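Local coordinates for protein GIL01 gp7 (Bacillus phage pGIL01, PDB 6N7O) that is a small phage protein, dimeric in the crystal assembly, that probably inhibits the LexA repressor of its Bacillus host, at residues D9-I12 with E13-S17. Sequence-based numbering, arbitrary orientation.
Sequences DFII and ELSQS
L14 lays its CD1 methyl over one face of the F10 ring, 4.0 Å from the ring centroid and 15° off the normal, a CH-pi contact one turn apart on helix 2-16. The methyl sits offset toward the rim, 3.9 Å from CZ of F10. With CG of F10 trans to the backbone N (chi1 -179°), the ring swings forward along the helix to meet it. Beneath, L14 N donates to F10 O (3.0 Å), a regular alpha-helical i to i+4 bond. The ring's edge takes a polar neighbour: OE2 of E13 lies in the ring plane, 3.5 Å from CD1 of F10, with the carboxylate turned 69° against the ring. That carboxylate is held by a salt bridge from OE2 to R30 and a hydrogen bond from OE1 to Y26, both on helix 24-34. Helix 2-16, strand 21-23 and helix 24-34 form a helix-strand-helix unit, and the second subunit closes over this side, its L31 packing on F10 and I11, its V27 on L14 and its I28 on S15. S15 N donates to I11 O at 2.8 Å; in one of its two conformers OG also reaches this oxygen, from above the carbonyl plane. The outer side is looser. There I12 and Q16 are exposed, Q16 N bonds to I12 O (2.9 Å), and CG2 of I12 merely brushes OE1 of Q16 at 4.0 Å.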
ATOM      1  N   ASP A   9       7.982   2.547  -5.412  1.00 19.84           N
ATOM      2  CA  ASP A   9       7.393   2.684  -6.744  1.00 23.62           C
ATOM      3  C   ASP A   9       5.868   2.703  -6.694  1.00 16.10           C
ATOM      4  O   ASP A   9       5.234   3.398  -7.502  1.00 16.95           O
ATOM      5  CB  ASP A   9       7.898   1.578  -7.680  1.00 20.59           C
ATOM      6  CG  ASP A   9       9.304   1.861  -8.211  1.00 26.79           C
ATOM      7  OD1 ASP A   9       9.780   3.007  -8.076  1.00 25.72           O
ATOM      8  OD2 ASP A   9       9.942   0.944  -8.767  1.00 33.95           O
ATOM      9  N   PHE A  10       5.249   1.970  -5.753  1.00 14.97           N
ATOM     10  CA  PHE A  10       3.801   2.064  -5.604  1.00 17.52           C
ATOM     11  C   PHE A  10       3.409   3.437  -5.086  1.00 19.46           C
ATOM     12  O   PHE A  10       2.438   4.031  -5.571  1.00 16.56           O
ATOM     13  CB  PHE A  10       3.286   0.960  -4.671  1.00 17.17           C
ATOM     14  CG  PHE A  10       1.789   0.966  -4.479  1.00 17.22           C
ATOM     15  CD1 PHE A  10       0.929   1.199  -5.547  1.00 17.25           C
ATOM     16  CD2 PHE A  10       1.237   0.708  -3.231  1.00 14.39           C
ATOM     17  CE1 PHE A  10      -0.449   1.175  -5.367  1.00 15.05           C
ATOM     18  CE2 PHE A  10      -0.138   0.677  -3.046  1.00 17.99           C
ATOM     19  CZ  PHE A  10      -0.989   0.924  -4.108  1.00 18.78           C
ATOM     20  N   ILE A  11       4.169   3.979  -4.130  1.00 13.67           N
ATOM     21  CA  ILE A  11       3.905   5.337  -3.661  1.00 13.86           C
ATOM     22  C   ILE A  11       3.980   6.329  -4.818  1.00 14.62           C
ATOM     23  O   ILE A  11       3.159   7.254  -4.919  1.00 18.60           O
ATOM     24  CB  ILE A  11       4.882   5.706  -2.530  1.00 17.72           C
ATOM     25  CG1 ILE A  11       4.577   4.877  -1.285  1.00 17.48           C
ATOM     26  CG2 ILE A  11       4.799   7.186  -2.197  1.00 19.67           C
ATOM     27  CD1 ILE A  11       5.682   4.935  -0.227  1.00 16.71           C
ATOM     28  N   ILE A  12       4.965   6.165  -5.701  1.00 16.39           N
ATOM     29  CA  ILE A  12       5.076   7.051  -6.861  1.00 14.39           C
ATOM     30  C   ILE A  12       3.864   6.878  -7.773  1.00 14.96           C
ATOM     31  O   ILE A  12       3.303   7.864  -8.274  1.00 16.66           O
ATOM     32  CB  ILE A  12       6.393   6.788  -7.614  1.00 16.62           C
ATOM     33  CG1 ILE A  12       7.583   7.156  -6.733  1.00 18.95           C
ATOM     34  CG2 ILE A  12       6.452   7.597  -8.927  1.00 16.93           C
ATOM     35  CD1 ILE A  12       8.879   6.641  -7.255  1.00 19.88           C
ATOM     36  N   GLU A  13       3.450   5.625  -8.007  1.00 18.29           N
ATOM     37  CA  GLU A  13       2.267   5.377  -8.828  1.00 13.90           C
ATOM     38  C   GLU A  13       1.042   6.106  -8.286  1.00 18.80           C
ATOM     39  O   GLU A  13       0.254   6.657  -9.060  1.00 17.75           O
ATOM     40  CB  GLU A  13       1.994   3.870  -8.931  1.00 16.02           C
ATOM     41  CG  GLU A  13       0.794   3.547  -9.804  1.00 17.15           C
ATOM     42  CD  GLU A  13       0.371   2.074  -9.736  1.00 22.27           C
ATOM     43  OE1 GLU A  13      -0.661   1.746 -10.336  1.00 25.43           O
ATOM     44  OE2 GLU A  13       1.071   1.253  -9.091  1.00 18.77           O
ATOM     45  N   LEU A  14       0.842   6.097  -6.960  1.00 15.32           N
ATOM     46  CA  LEU A  14      -0.259   6.857  -6.381  1.00 19.40           C
ATOM     47  C   LEU A  14      -0.036   8.355  -6.543  1.00 18.66           C
ATOM     48  O   LEU A  14      -0.928   9.088  -6.986  1.00 17.79           O
ATOM     49  CB  LEU A  14      -0.420   6.490  -4.901  1.00 16.88           C
ATOM     50  CG  LEU A  14      -0.756   5.027  -4.616  1.00 17.64           C
ATOM     51  CD1 LEU A  14      -0.565   4.679  -3.139  1.00 18.99           C
ATOM     52  CD2 LEU A  14      -2.180   4.707  -5.052  1.00 21.52           C
ATOM     53  N   SER A  15       1.169   8.820  -6.223  1.00 16.65           N
ATOM     54  CA  SER A  15       1.437  10.254  -6.193  0.51 18.10           C
ATOM     55  C   SER A  15       1.284  10.896  -7.564  1.00 26.33           C
ATOM     56  O   SER A  15       0.897  12.064  -7.666  1.00 19.66           O
ATOM     57  CB  SER A  15       2.843  10.492  -5.644  0.51 20.76           C
ATOM     58  OG  SER A  15       2.956   9.955  -4.340  0.51 25.84           O
ATOM     59  N   GLN A  16       1.584  10.153  -8.628  1.00 17.84           N
ATOM     60  CA  GLN A  16       1.559  10.739  -9.962  1.00 20.02           C
ATOM     61  C   GLN A  16       0.150  10.863 -10.525  1.00 22.14           C
ATOM     62  O   GLN A  16      -0.044  11.594 -11.497  1.00 24.53           O
ATOM     63  CB  GLN A  16       2.422   9.914 -10.914  1.00 18.87           C
ATOM     64  CG  GLN A  16       1.832   8.552 -11.251  1.00 19.08           C
ATOM     65  CD  GLN A  16       2.804   7.666 -12.023  1.00 17.82           C
ATOM     66  OE1 GLN A  16       4.003   7.940 -12.083  1.00 19.55           O
ATOM     67  NE2 GLN A  16       2.285   6.601 -12.618  1.00 19.16           N
ATOM     68  N   SER A  17      -0.823  10.166  -9.940  1.00 19.70           N
ATOM     69  CA  SER A  17      -2.215  10.206 -10.374  1.00 20.18           C
ATOM     70  C   SER A  17      -2.892  11.479  -9.877  1.00 19.92           C
ATOM     71  O   SER A  17      -2.563  12.004  -8.813  1.00 23.85           O
ATOM     72  CB  SER A  17      -2.956   8.980  -9.840  1.00 23.62           C
ATOM     73  OG  SER A  17      -4.356   9.112  -9.940  1.00 32.63           O
TER